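Side-chain contacts in M32 carboxypeptidase (Pyrococcus furiosus, PDB 1KA2), which removes amino acids one at a time from the C-terminus of peptides, with broad specificity, as a cobalt-dependent metallopeptidase: residues 30-35 against 238-243; 117-122 against 408-413; 221-226 against 313-318; 321-324 against 329-332; 442-447 against 454-459. One frame throughout, in Å; residues are numbered along the deposited sequence.

Contact 1 of 5, residues 30-35 against 238-243; sequences LGWDLE and HPFTTE
Phe240 pushes the outer rim of its ring between Trp32 and Glu35, both on helix 8-36. Its CE1 meets Trp32 CD1 at 3.7 Å, close to the plane of the indole. The two rings touch rim to rim, with planes 75° apart, and neither lies over the other. On the other side of CZ, Phe240 CE2 rests 3.7 Å from Glu35 CB, and Glu35 CG, where the chain bends at chi2, packs on it too. The phenyl ring gets here because CG of Phe240 sits between the backbone N and the carbonyl carbon (chi1 67°). Thr242 OG1 approaches Trp32 CD1 at 3.6 Å and also lies at the edge of the Phe240 ring, in its plane. No hydrogen bond crosses the contact. Arg250 adds a cation-pi contact to Trp32, and Asp33 forms a salt bridge with Arg250 of the second subunit. Phe240 lies in a segment that matches the HPF motif of the M32 family. Its side chain is about 5 Å from that of Glu270, the probable proton donor/acceptor of the HEXXH active site.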
# COMPACT_ATOMS: atom_id res chain seq x y z
N LEU A 30 -3.98 -1.73 -2.24
CA LEU A 30 -4.75 -2.19 -1.09
C LEU A 30 -4.68 -3.70 -0.92
O LEU A 30 -4.40 -4.20 0.16
CB LEU A 30 -6.21 -1.75 -1.24
CG LEU A 30 -6.65 -0.51 -0.46
CD1 LEU A 30 -5.51 0.45 -0.30
CD2 LEU A 30 -7.83 0.14 -1.17
N GLY A 31 -4.95 -4.42 -2.01
CA GLY A 31 -4.93 -5.87 -1.98
C GLY A 31 -3.54 -6.40 -1.69
O GLY A 31 -3.37 -7.30 -0.86
N TRP A 32 -2.55 -5.86 -2.37
CA TRP A 32 -1.18 -6.30 -2.15
C TRP A 32 -0.80 -6.09 -0.69
O TRP A 32 -0.29 -7.00 -0.02
CB TRP A 32 -0.21 -5.50 -3.05
CG TRP A 32 1.24 -5.82 -2.83
CD1 TRP A 32 1.94 -6.86 -3.36
CD2 TRP A 32 2.17 -5.09 -2.01
NE1 TRP A 32 3.24 -6.84 -2.92
CE2 TRP A 32 3.41 -5.76 -2.09
CE3 TRP A 32 2.07 -3.94 -1.22
CZ2 TRP A 32 4.55 -5.31 -1.40
CZ3 TRP A 32 3.20 -3.49 -0.53
CH2 TRP A 32 4.43 -4.18 -0.62
N ASP A 33 -1.05 -4.89 -0.19
CA ASP A 33 -0.69 -4.57 1.19
C ASP A 33 -1.45 -5.46 2.17
O ASP A 33 -0.89 -5.91 3.18
CB ASP A 33 -0.95 -3.08 1.49
CG ASP A 33 -0.74 -2.74 2.94
OD1 ASP A 33 -1.73 -2.71 3.71
OD2 ASP A 33 0.43 -2.54 3.32
N LEU A 34 -2.72 -5.72 1.88
CA LEU A 34 -3.50 -6.58 2.74
C LEU A 34 -2.78 -7.92 2.92
O LEU A 34 -2.66 -8.41 4.04
CB LEU A 34 -4.91 -6.76 2.16
CG LEU A 34 -5.80 -7.97 2.48
CD1 LEU A 34 -5.53 -8.56 3.83
CD2 LEU A 34 -7.25 -7.53 2.37
N GLU A 35 -2.28 -8.49 1.82
CA GLU A 35 -1.57 -9.78 1.85
C GLU A 35 -0.16 -9.75 2.43
O GLU A 35 0.25 -10.68 3.12
CB GLU A 35 -1.44 -10.38 0.44
CG GLU A 35 -2.72 -10.84 -0.25
CD GLU A 35 -3.47 -11.90 0.53
OE1 GLU A 35 -2.85 -12.84 1.08
OE2 GLU A 35 -4.71 -11.80 0.58
N HIS A 238 -0.07 -16.82 -0.20
CA HIS A 238 -0.11 -17.47 -1.51
C HIS A 238 0.56 -16.56 -2.54
O HIS A 238 0.28 -15.37 -2.61
CB HIS A 238 -1.56 -17.75 -1.96
CG HIS A 238 -2.37 -18.53 -0.97
ND1 HIS A 238 -3.09 -17.92 0.04
CD2 HIS A 238 -2.56 -19.86 -0.82
CE1 HIS A 238 -3.67 -18.85 0.78
NE2 HIS A 238 -3.37 -20.03 0.28
N PRO A 239 1.46 -17.12 -3.36
CA PRO A 239 2.17 -16.37 -4.39
C PRO A 239 1.24 -15.74 -5.41
O PRO A 239 0.30 -16.39 -5.87
CB PRO A 239 3.07 -17.42 -5.04
CG PRO A 239 3.31 -18.40 -3.94
CD PRO A 239 1.95 -18.51 -3.29
N PHE A 240 1.49 -14.48 -5.74
CA PHE A 240 0.70 -13.78 -6.74
C PHE A 240 1.53 -12.67 -7.36
O PHE A 240 2.65 -12.39 -6.93
CB PHE A 240 -0.60 -13.22 -6.13
CG PHE A 240 -0.38 -12.12 -5.12
CD1 PHE A 240 -0.25 -10.80 -5.53
CD2 PHE A 240 -0.29 -12.42 -3.77
CE1 PHE A 240 -0.04 -9.78 -4.59
CE2 PHE A 240 -0.08 -11.41 -2.83
CZ PHE A 240 0.04 -10.09 -3.24
N THR A 241 0.97 -12.04 -8.39
CA THR A 241 1.62 -10.95 -9.09
C THR A 241 0.63 -9.80 -9.19
O THR A 241 -0.55 -10.02 -9.45
CB THR A 241 2.03 -11.37 -10.53
OG1 THR A 241 3.07 -12.35 -10.47
CG2 THR A 241 2.49 -10.17 -11.34
N THR A 242 1.11 -8.58 -8.94
CA THR A 242 0.25 -7.40 -9.06
C THR A 242 0.94 -6.36 -9.90
O THR A 242 2.16 -6.26 -9.91
CB THR A 242 -0.01 -6.67 -7.75
OG1 THR A 242 0.66 -7.32 -6.67
CG2 THR A 242 -1.50 -6.54 -7.53
N GLU A 243 0.14 -5.54 -10.55
CA GLU A 243 0.66 -4.47 -11.36
C GLU A 243 0.09 -3.17 -10.82
O GLU A 243 -1.11 -2.94 -10.91
CB GLU A 243 0.21 -4.62 -12.81
CG GLU A 243 0.25 -6.03 -13.33
CD GLU A 243 -1.04 -6.80 -13.08
OE1 GLU A 243 -2.12 -6.22 -13.29
OE2 GLU A 243 -0.97 -7.98 -12.68

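Contact 2 of 5, residues 117-122 against 408-413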
# COMPACT_ATOMS: atom_id res chain seq x y z
N LYS A 117 -16.99 -18.38 3.69
CA LYS A 117 -16.81 -18.66 5.11
C LYS A 117 -17.29 -20.07 5.43
O LYS A 117 -16.67 -20.79 6.21
CB LYS A 117 -17.58 -17.64 5.96
CG LYS A 117 -16.98 -16.24 5.96
CD LYS A 117 -15.69 -16.18 6.77
CE LYS A 117 -15.96 -16.47 8.26
NZ LYS A 117 -14.75 -16.38 9.13
N ALA A 118 -18.42 -20.45 4.84
CA ALA A 118 -18.98 -21.78 5.07
C ALA A 118 -18.11 -22.86 4.43
O ALA A 118 -18.01 -23.98 4.93
CB ALA A 118 -20.40 -21.84 4.53
N TRP A 119 -17.49 -22.52 3.30
CA TRP A 119 -16.62 -23.45 2.59
C TRP A 119 -15.33 -23.59 3.39
O TRP A 119 -14.75 -24.68 3.49
CB TRP A 119 -16.28 -22.90 1.20
CG TRP A 119 -15.09 -23.54 0.56
CD1 TRP A 119 -15.07 -24.69 -0.18
CD2 TRP A 119 -13.73 -23.10 0.65
NE1 TRP A 119 -13.79 -25.00 -0.54
CE2 TRP A 119 -12.95 -24.04 -0.05
CE3 TRP A 119 -13.10 -22.01 1.26
CZ2 TRP A 119 -11.56 -23.92 -0.17
CZ3 TRP A 119 -11.72 -21.89 1.14
CH2 TRP A 119 -10.96 -22.84 0.44
N GLU A 120 -14.90 -22.48 3.98
CA GLU A 120 -13.67 -22.45 4.75
C GLU A 120 -13.68 -23.39 5.96
O GLU A 120 -12.68 -24.06 6.24
CB GLU A 120 -13.37 -21.01 5.16
CG GLU A 120 -11.90 -20.73 5.41
CD GLU A 120 -11.57 -19.23 5.48
OE1 GLU A 120 -11.58 -18.57 4.41
OE2 GLU A 120 -11.33 -18.73 6.60
N GLU A 121 -14.79 -23.46 6.69
CA GLU A 121 -14.85 -24.36 7.84
C GLU A 121 -15.16 -25.76 7.35
O GLU A 121 -14.65 -26.74 7.89
CB GLU A 121 -15.91 -23.90 8.86
CG GLU A 121 -15.35 -23.00 9.98
CD GLU A 121 -14.16 -23.62 10.72
OE1 GLU A 121 -14.22 -24.84 11.01
OE2 GLU A 121 -13.18 -22.89 11.02
N ALA A 122 -15.97 -25.87 6.30
CA ALA A 122 -16.33 -27.17 5.72
C ALA A 122 -15.10 -27.96 5.25
O ALA A 122 -15.07 -29.18 5.38
CB ALA A 122 -17.30 -26.98 4.56
N GLN A 408 -11.36 -29.04 -2.01
CA GLN A 408 -10.01 -28.46 -2.03
C GLN A 408 -9.82 -27.03 -2.53
O GLN A 408 -8.97 -26.31 -2.00
CB GLN A 408 -9.05 -29.38 -2.80
CG GLN A 408 -9.33 -29.51 -4.29
CD GLN A 408 -8.33 -30.45 -4.96
OE1 GLN A 408 -7.34 -30.01 -5.56
NE2 GLN A 408 -8.58 -31.75 -4.84
N ASP A 409 -10.58 -26.60 -3.54
CA ASP A 409 -10.42 -25.25 -4.09
C ASP A 409 -11.50 -24.25 -3.68
O ASP A 409 -12.66 -24.61 -3.51
CB ASP A 409 -10.36 -25.31 -5.61
CG ASP A 409 -9.10 -25.97 -6.12
OD1 ASP A 409 -9.18 -26.67 -7.15
OD2 ASP A 409 -8.03 -25.79 -5.49
N ILE A 410 -11.11 -22.99 -3.57
CA ILE A 410 -12.01 -21.90 -3.18
C ILE A 410 -12.91 -21.39 -4.33
O ILE A 410 -13.96 -20.82 -4.09
CB ILE A 410 -11.22 -20.64 -2.69
CG1 ILE A 410 -9.99 -21.05 -1.89
CG2 ILE A 410 -12.12 -19.77 -1.82
CD1 ILE A 410 -9.22 -19.87 -1.28
N HIS A 411 -12.48 -21.59 -5.57
CA HIS A 411 -13.21 -21.07 -6.73
C HIS A 411 -14.74 -21.10 -6.74
O HIS A 411 -15.37 -20.07 -6.96
CB HIS A 411 -12.66 -21.70 -8.00
CG HIS A 411 -11.16 -21.67 -8.07
ND1 HIS A 411 -10.48 -21.19 -9.18
CD2 HIS A 411 -10.21 -22.08 -7.20
CE1 HIS A 411 -9.18 -21.31 -8.98
NE2 HIS A 411 -8.99 -21.85 -7.78
N TRP A 412 -15.34 -22.26 -6.50
CA TRP A 412 -16.79 -22.32 -6.54
C TRP A 412 -17.45 -21.48 -5.46
O TRP A 412 -18.46 -20.83 -5.72
CB TRP A 412 -17.27 -23.78 -6.45
CG TRP A 412 -16.97 -24.56 -7.70
CD1 TRP A 412 -16.38 -24.09 -8.83
CD2 TRP A 412 -17.24 -25.95 -7.94
NE1 TRP A 412 -16.26 -25.09 -9.76
CE2 TRP A 412 -16.78 -26.24 -9.24
CE3 TRP A 412 -17.83 -26.97 -7.18
CZ2 TRP A 412 -16.88 -27.52 -9.81
CZ3 TRP A 412 -17.94 -28.24 -7.74
CH2 TRP A 412 -17.46 -28.50 -9.05
N ALA A 413 -16.87 -21.48 -4.26
CA ALA A 413 -17.43 -20.71 -3.16
C ALA A 413 -17.36 -19.22 -3.51
O ALA A 413 -18.21 -18.44 -3.08
CB ALA A 413 -16.67 -20.99 -1.86
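Trp119 has backbone, not just side chain, lying on its indole. The CA of Ile410 sits over the six-membered ring, 3.9 Å from its centroid and 20° off the normal, a CH-pi contact. Ile410 is part of a segment matching the GXXQDXHW motif of the M32 family, and Trp119 reaches it from helix 102-124. The indole extends toward that segment because its CG is anti to the backbone N (chi1 162°). Ile410 CG2 lies over the ring as well, 3.7 Å from Trp119 CZ3. Trp119 NE1 is 3.2 Å from Asp409 O, but the angle is poor and no hydrogen bond forms. NE1 instead donates to Leu407 O. Gln408 O lies in the ring plane at the edge, and it accepts a hydrogen bond from Lys123 NZ. The Asp409 side chain points away from the indole, and its carboxylate forms salt bridges with Arg366 and Arg351. At the root of the tryptophan, Ala413 CB packs on Trp119 CB at 3.6 Å.

Contact 3 of 5, residues 221-226 against 313-318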
# COMPACT_ATOMS: atom_id res chain seq x y z
N GLN A 221 17.68 -12.10 -10.21
CA GLN A 221 18.68 -11.19 -10.78
C GLN A 221 19.21 -11.81 -12.08
O GLN A 221 19.58 -11.09 -13.02
CB GLN A 221 19.83 -10.96 -9.80
CG GLN A 221 19.36 -10.64 -8.39
CD GLN A 221 20.50 -10.30 -7.44
OE1 GLN A 221 20.70 -9.14 -7.10
NE2 GLN A 221 21.24 -11.31 -7.00
N LYS A 222 19.25 -13.14 -12.14
CA LYS A 222 19.71 -13.80 -13.35
C LYS A 222 18.71 -13.58 -14.47
O LYS A 222 19.09 -13.53 -15.64
CB LYS A 222 19.91 -15.30 -13.10
CG LYS A 222 21.21 -15.60 -12.38
CD LYS A 222 22.39 -15.04 -13.17
CE LYS A 222 23.67 -15.12 -12.35
NZ LYS A 222 24.82 -14.52 -13.09
N PHE A 223 17.44 -13.44 -14.10
CA PHE A 223 16.37 -13.18 -15.07
C PHE A 223 16.33 -11.70 -15.44
O PHE A 223 15.65 -11.32 -16.40
CB PHE A 223 15.00 -13.56 -14.49
CG PHE A 223 14.73 -15.05 -14.41
CD1 PHE A 223 15.56 -15.97 -15.04
CD2 PHE A 223 13.60 -15.52 -13.73
CE1 PHE A 223 15.28 -17.33 -15.00
CE2 PHE A 223 13.31 -16.88 -13.69
CZ PHE A 223 14.14 -17.79 -14.32
N GLY A 224 17.02 -10.87 -14.68
CA GLY A 224 17.00 -9.45 -14.96
C GLY A 224 15.78 -8.76 -14.37
O GLY A 224 15.38 -7.68 -14.81
N PHE A 225 15.17 -9.40 -13.36
CA PHE A 225 14.01 -8.85 -12.67
C PHE A 225 14.51 -7.53 -12.07
O PHE A 225 15.43 -7.53 -11.25
CB PHE A 225 13.55 -9.83 -11.59
CG PHE A 225 12.18 -9.53 -11.03
CD1 PHE A 225 11.10 -9.32 -11.87
CD2 PHE A 225 11.97 -9.51 -9.65
CE1 PHE A 225 9.82 -9.09 -11.36
CE2 PHE A 225 10.70 -9.28 -9.13
CZ PHE A 225 9.62 -9.07 -9.99
N PRO A 226 13.93 -6.40 -12.48
CA PRO A 226 14.32 -5.06 -12.01
C PRO A 226 13.94 -4.65 -10.58
O PRO A 226 13.13 -3.74 -10.39
CB PRO A 226 13.71 -4.15 -13.07
CG PRO A 226 12.41 -4.84 -13.35
CD PRO A 226 12.80 -6.31 -13.42
N LYS A 313 16.46 -29.22 -17.92
CA LYS A 313 17.76 -29.64 -17.41
C LYS A 313 18.74 -28.47 -17.32
O LYS A 313 19.53 -28.37 -16.38
CB LYS A 313 18.33 -30.72 -18.32
CG LYS A 313 19.61 -31.32 -17.82
CD LYS A 313 19.36 -32.01 -16.51
CE LYS A 313 20.58 -32.76 -16.02
NZ LYS A 313 20.21 -33.55 -14.83
N GLU A 314 18.67 -27.57 -18.30
CA GLU A 314 19.54 -26.41 -18.35
C GLU A 314 19.35 -25.46 -17.16
O GLU A 314 20.31 -25.00 -16.56
CB GLU A 314 19.33 -25.64 -19.66
CG GLU A 314 19.69 -26.38 -20.93
CD GLU A 314 18.73 -27.51 -21.27
OE1 GLU A 314 17.50 -27.33 -21.10
OE2 GLU A 314 19.22 -28.55 -21.73
N PHE A 315 18.09 -25.16 -16.83
CA PHE A 315 17.82 -24.27 -15.70
C PHE A 315 18.39 -24.91 -14.43
O PHE A 315 18.91 -24.23 -13.55
CB PHE A 315 16.31 -24.01 -15.55
CG PHE A 315 15.97 -23.02 -14.46
CD1 PHE A 315 16.14 -21.66 -14.67
CD2 PHE A 315 15.55 -23.47 -13.21
CE1 PHE A 315 15.92 -20.75 -13.64
CE2 PHE A 315 15.33 -22.57 -12.17
CZ PHE A 315 15.51 -21.20 -12.39
N VAL A 316 18.30 -26.23 -14.35
CA VAL A 316 18.81 -26.96 -13.20
C VAL A 316 20.33 -26.83 -13.07
O VAL A 316 20.86 -26.67 -11.96
CB VAL A 316 18.42 -28.46 -13.27
CG1 VAL A 316 19.29 -29.28 -12.30
CG2 VAL A 316 16.92 -28.60 -12.93
N GLU A 317 21.03 -26.94 -14.20
CA GLU A 317 22.49 -26.82 -14.21
C GLU A 317 22.90 -25.40 -13.82
O GLU A 317 23.85 -25.21 -13.09
CB GLU A 317 23.07 -27.15 -15.59
CG GLU A 317 22.93 -28.60 -15.98
CD GLU A 317 23.34 -28.87 -17.43
OE1 GLU A 317 23.26 -30.04 -17.86
OE2 GLU A 317 23.72 -27.90 -18.12
N LEU A 318 22.15 -24.42 -14.31
CA LEU A 318 22.40 -23.01 -14.03
C LEU A 318 22.30 -22.64 -12.55
O LEU A 318 23.10 -21.85 -12.04
CB LEU A 318 21.42 -22.15 -14.81
CG LEU A 318 21.38 -20.67 -14.40
CD1 LEU A 318 22.75 -20.03 -14.66
CD2 LEU A 318 20.26 -19.95 -15.17
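Phe223, in the last turn of helix 209-223, meets Phe315, on the first turn of helix 313-326, rim to rim. Phe223 CZ is 3.5 Å from Phe315 CE1, and Phe223 CE1 is 3.7 Å from the same atom. The ring centroids lie 5.9 Å apart with planes at 41°, and neither ring covers the face of the other. A chi1 of -176° swings the Phe315 ring away from its own backbone N and across the gap. Phe223 has further aromatic neighbours: Phe453 and Trp305 meet it edge-to-face, and Phe271 lies beside it.

Among the aliphatic groups, Lys222 and Leu318 point toward the opposite segment and both pack on Ala451.

Backbone bonds close helix 209-223 beside the ring. Gly224 is the C-prime residue of a Schellman motif that ends the helix, pairing Phe225 N with Leu220 O. Gly224 N makes a weak bond to Gln221 O at 3.1 Å. The positive phi of Gly224 (83°) suits glycine.

No hydrogen bond or salt bridge crosses between the segments. The pair is therefore held by apolar contact between two buried ring rims, and the surrounding aromatic cluster probably does much to set the tilt of Phe223.

Contact 4 of 5, residues 321-324 against 329-332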
# COMPACT_ATOMS: atom_id res chain seq x y z
N PRO A 321 24.84 -24.80 -8.80
CA PRO A 321 25.87 -24.29 -7.89
C PRO A 321 25.34 -23.43 -6.75
O PRO A 321 25.84 -23.49 -5.62
CB PRO A 321 26.83 -23.54 -8.83
CG PRO A 321 25.98 -23.21 -10.03
CD PRO A 321 25.12 -24.43 -10.19
N VAL A 322 24.31 -22.64 -7.04
CA VAL A 322 23.70 -21.77 -6.04
C VAL A 322 23.00 -22.58 -4.96
O VAL A 322 23.01 -22.21 -3.78
CB VAL A 322 22.69 -20.83 -6.69
CG1 VAL A 322 22.05 -19.94 -5.63
CG2 VAL A 322 23.39 -19.98 -7.74
N LEU A 323 22.40 -23.69 -5.36
CA LEU A 323 21.72 -24.57 -4.43
C LEU A 323 22.75 -25.17 -3.46
O LEU A 323 22.51 -25.27 -2.26
CB LEU A 323 21.00 -25.71 -5.18
CG LEU A 323 19.79 -25.37 -6.06
CD1 LEU A 323 19.21 -26.66 -6.64
CD2 LEU A 323 18.73 -24.64 -5.24
N LYS A 324 23.90 -25.56 -4.00
CA LYS A 324 24.98 -26.14 -3.21
C LYS A 324 25.56 -25.14 -2.21
O LYS A 324 25.84 -25.49 -1.06
CB LYS A 324 26.11 -26.63 -4.14
CG LYS A 324 25.74 -27.83 -5.02
CD LYS A 324 25.66 -29.12 -4.21
CE LYS A 324 27.02 -29.57 -3.71
NZ LYS A 324 27.96 -29.86 -4.83
N PHE A 329 22.19 -29.70 2.93
CA PHE A 329 21.74 -31.02 2.51
C PHE A 329 21.95 -31.28 1.02
O PHE A 329 21.72 -32.40 0.55
CB PHE A 329 20.26 -31.21 2.87
CG PHE A 329 19.36 -30.18 2.26
CD1 PHE A 329 19.02 -30.23 0.91
CD2 PHE A 329 18.83 -29.16 3.05
CE1 PHE A 329 18.17 -29.29 0.36
CE2 PHE A 329 17.98 -28.22 2.50
CZ PHE A 329 17.65 -28.28 1.16
N MET A 330 22.38 -30.26 0.28
CA MET A 330 22.64 -30.45 -1.14
C MET A 330 23.94 -31.18 -1.39
O MET A 330 24.18 -31.64 -2.51
CB MET A 330 22.66 -29.11 -1.89
CG MET A 330 21.32 -28.72 -2.49
SD MET A 330 20.60 -30.01 -3.51
CE MET A 330 21.56 -29.76 -5.01
N SER A 331 24.79 -31.30 -0.37
CA SER A 331 26.06 -32.00 -0.56
C SER A 331 25.87 -33.52 -0.68
O SER A 331 26.83 -34.28 -0.65
CB SER A 331 27.05 -31.66 0.58
OG SER A 331 26.44 -31.65 1.86
N ASN A 332 24.63 -33.94 -0.83
CA ASN A 332 24.31 -35.35 -0.96
C ASN A 332 23.57 -35.63 -2.26
O ASN A 332 23.19 -36.77 -2.52
CB ASN A 332 23.45 -35.81 0.22
CG ASN A 332 24.19 -35.78 1.53
OD1 ASN A 332 25.16 -36.51 1.72
ND2 ASN A 332 23.74 -34.93 2.45
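The flat groups that touch here are peptide carbonyls of Leu323 and Met330, since no ring or carboxylate takes part. Leu323 O has Met330 CG next to it at 3.7 Å, and Met330 O has Lys324 CD next to it at 3.4 Å. Each carbonyl thus meets an aliphatic carbon from the other segment. This is a helix-turn connection: a short 3-10 turn after helix 313-326 brings Met330 back against it before helix 335-342. The CA atoms of Lys324 and Met330 are 5.3 Å apart. Helix 313-326 is kinked at Pro321 and Val322, whose nitrogens make no bond to the turn before, Pro321 having no N-H.

Met330 and Leu323 are the buried pair. The Met330 chain bends at chi2 (-53°) and chi3 (-79°), which brings CE back to Leu323 CB at 4.1 Å. The CG of Met330 lies 4.0 Å from the same CB. Both residues also pack on Val338 of helix 335-342, and Leu323 reaches Val215 of helix 209-223.

Lys324 covers the outer side. Its chain is bent at chi2, chi3 and chi4, and its methylenes curl over the turn at about a right angle to Met330. Crystal packing may contribute, since Lys324 and Ser331 both touch a crystal neighbour. Met330 CB lies 3.8 Å from Lys324 CD. Ser331 OG bonds back to Pro328 O. Lys324 CE lies 4.1 Å from Ser331 CA.

Contact 5 of 5, residues 442-447 against 454-459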
# COMPACT_ATOMS: atom_id res chain seq x y z
N PRO A 442 16.95 -21.30 -32.10
CA PRO A 442 17.28 -22.72 -31.96
C PRO A 442 18.28 -23.04 -30.85
O PRO A 442 18.42 -24.19 -30.45
CB PRO A 442 17.79 -23.10 -33.35
CG PRO A 442 18.35 -21.81 -33.88
CD PRO A 442 17.31 -20.81 -33.44
N ASP A 443 18.98 -22.02 -30.36
CA ASP A 443 19.95 -22.22 -29.29
C ASP A 443 19.30 -21.80 -27.96
O ASP A 443 19.97 -21.30 -27.04
CB ASP A 443 21.22 -21.41 -29.56
CG ASP A 443 20.96 -19.91 -29.59
OD1 ASP A 443 19.87 -19.50 -30.04
OD2 ASP A 443 21.85 -19.14 -29.17
N PHE A 444 17.99 -22.01 -27.89
CA PHE A 444 17.18 -21.69 -26.72
C PHE A 444 17.79 -22.29 -25.46
O PHE A 444 18.11 -21.56 -24.52
CB PHE A 444 15.76 -22.25 -26.93
CG PHE A 444 14.80 -21.93 -25.81
CD1 PHE A 444 14.12 -20.72 -25.77
CD2 PHE A 444 14.59 -22.85 -24.78
CE1 PHE A 444 13.24 -20.41 -24.72
CE2 PHE A 444 13.71 -22.57 -23.72
CZ PHE A 444 13.03 -21.35 -23.69
N GLU A 445 17.98 -23.61 -25.46
CA GLU A 445 18.54 -24.35 -24.33
C GLU A 445 19.90 -23.83 -23.89
O GLU A 445 20.15 -23.63 -22.70
CB GLU A 445 18.70 -25.83 -24.69
CG GLU A 445 17.75 -26.30 -25.79
CD GLU A 445 16.34 -26.47 -25.29
OE1 GLU A 445 15.42 -26.60 -26.13
OE2 GLU A 445 16.15 -26.48 -24.06
N GLU A 446 20.78 -23.63 -24.86
CA GLU A 446 22.12 -23.14 -24.58
C GLU A 446 22.07 -21.77 -23.89
O GLU A 446 22.84 -21.51 -22.97
CB GLU A 446 22.91 -23.07 -25.89
CG GLU A 446 24.33 -22.54 -25.74
CD GLU A 446 25.10 -22.58 -27.05
OE1 GLU A 446 26.14 -21.90 -27.15
OE2 GLU A 446 24.66 -23.30 -27.98
N LYS A 447 21.16 -20.90 -24.33
CA LYS A 447 21.04 -19.59 -23.70
C LYS A 447 20.54 -19.69 -22.25
O LYS A 447 20.99 -18.94 -21.38
CB LYS A 447 20.12 -18.68 -24.51
CG LYS A 447 20.73 -18.23 -25.84
CD LYS A 447 19.90 -17.13 -26.51
CE LYS A 447 20.43 -16.79 -27.90
NZ LYS A 447 21.86 -16.41 -27.88
N ASP A 454 17.91 -12.26 -22.22
CA ASP A 454 17.44 -11.09 -22.95
C ASP A 454 16.77 -11.41 -24.28
O ASP A 454 15.67 -10.92 -24.55
CB ASP A 454 18.59 -10.09 -23.15
CG ASP A 454 19.00 -9.42 -21.85
OD1 ASP A 454 18.22 -9.47 -20.88
OD2 ASP A 454 20.09 -8.82 -21.81
N PRO A 455 17.40 -12.23 -25.13
CA PRO A 455 16.72 -12.52 -26.41
C PRO A 455 15.36 -13.21 -26.24
O PRO A 455 14.44 -12.99 -27.03
CB PRO A 455 17.75 -13.38 -27.17
CG PRO A 455 18.61 -13.97 -26.08
CD PRO A 455 18.74 -12.83 -25.10
N ILE A 456 15.25 -14.04 -25.21
CA ILE A 456 14.00 -14.74 -24.93
C ILE A 456 12.96 -13.79 -24.36
O ILE A 456 11.77 -13.92 -24.65
CB ILE A 456 14.24 -15.88 -23.92
CG1 ILE A 456 15.06 -16.98 -24.60
CG2 ILE A 456 12.89 -16.42 -23.40
CD1 ILE A 456 15.50 -18.08 -23.68
N LYS A 457 13.42 -12.84 -23.55
CA LYS A 457 12.52 -11.85 -22.97
C LYS A 457 12.02 -10.93 -24.09
O LYS A 457 10.85 -10.57 -24.12
CB LYS A 457 13.25 -11.03 -21.90
CG LYS A 457 13.56 -11.82 -20.62
CD LYS A 457 14.70 -11.20 -19.83
CE LYS A 457 14.35 -9.81 -19.31
NZ LYS A 457 15.48 -9.20 -18.56
N ALA A 458 12.91 -10.58 -25.00
CA ALA A 458 12.56 -9.70 -26.12
C ALA A 458 11.62 -10.39 -27.12
O ALA A 458 10.75 -9.75 -27.71
CB ALA A 458 13.83 -9.23 -26.82
N TRP A 459 11.80 -11.70 -27.31
CA TRP A 459 10.96 -12.45 -28.24
C TRP A 459 9.53 -12.42 -27.69
O TRP A 459 8.58 -12.20 -28.44
CB TRP A 459 11.44 -13.90 -28.36
CG TRP A 459 10.74 -14.68 -29.43
CD1 TRP A 459 11.17 -14.89 -30.71
CD2 TRP A 459 9.51 -15.40 -29.30
NE1 TRP A 459 10.28 -15.69 -31.38
CE2 TRP A 459 9.25 -16.02 -30.54
CE3 TRP A 459 8.59 -15.57 -28.26
CZ2 TRP A 459 8.12 -16.80 -30.77
CZ3 TRP A 459 7.46 -16.36 -28.48
CH2 TRP A 459 7.24 -16.96 -29.73
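This is an apolar contact between two consecutive helices, 444-450 and 454-465, away from the annotated sites. Phe444 and Ile456 carry its buried half. Ile456 CD1 meets Phe444 CE1 at 3.4 Å and Phe444 CD1 at 3.6 Å, with the two side chains crossing at about a right angle. With chi1 at -178°, the phenyl extends opposite its own backbone N to reach the isoleucine. The whole is a helix-loop-helix unit, and Phe444 and Ile456 rest together on Ile437 of helix 421-440 and on Phe304 of helix 295-309. Nearer the loop, the Lys447 chain runs obliquely over Pro455. Lys447 CD is 3.4 Å from Pro455 CG, tighter than usual van der Waals contact, and CE follows at 3.8 Å. The chain then bends at chi4 (-56°), turning the ammonium to Asp443. Asp443 sits at the N-cap position but makes no capping bond with its side chain. Its OD2 instead takes a weak hydrogen bond, part of a salt bridge, from Lys447 NZ at 3.0 Å. Glu452 is a second, long and weak ion-pair partner of NZ.

In the fold
Contact 1 lies nearest the metal site formed by His269, His273 and Glu299, with the Phe240 side chain about 8 Å from the bound magnesium. Contacts 2 and 3 are on opposite sides of the chain's centre, about 36 Å apart between centres. The side chain of Asp409 in contact 2 is about 13 Å from the magnesium and that of Phe223 in contact 3 about 14 Å. Contacts 3 and 5 are neighbours, about 12 Å apart between centres. They touch where Phe223 O probably accepts a hydrogen bond from Lys457 NZ at 3.0 Å, and Glu314 CG packs on Glu445 O at 3.3 Å. Contact 4 shares helix 313-326 with contact 3, about 16 Å away between centres, and lies away from the annotated sites.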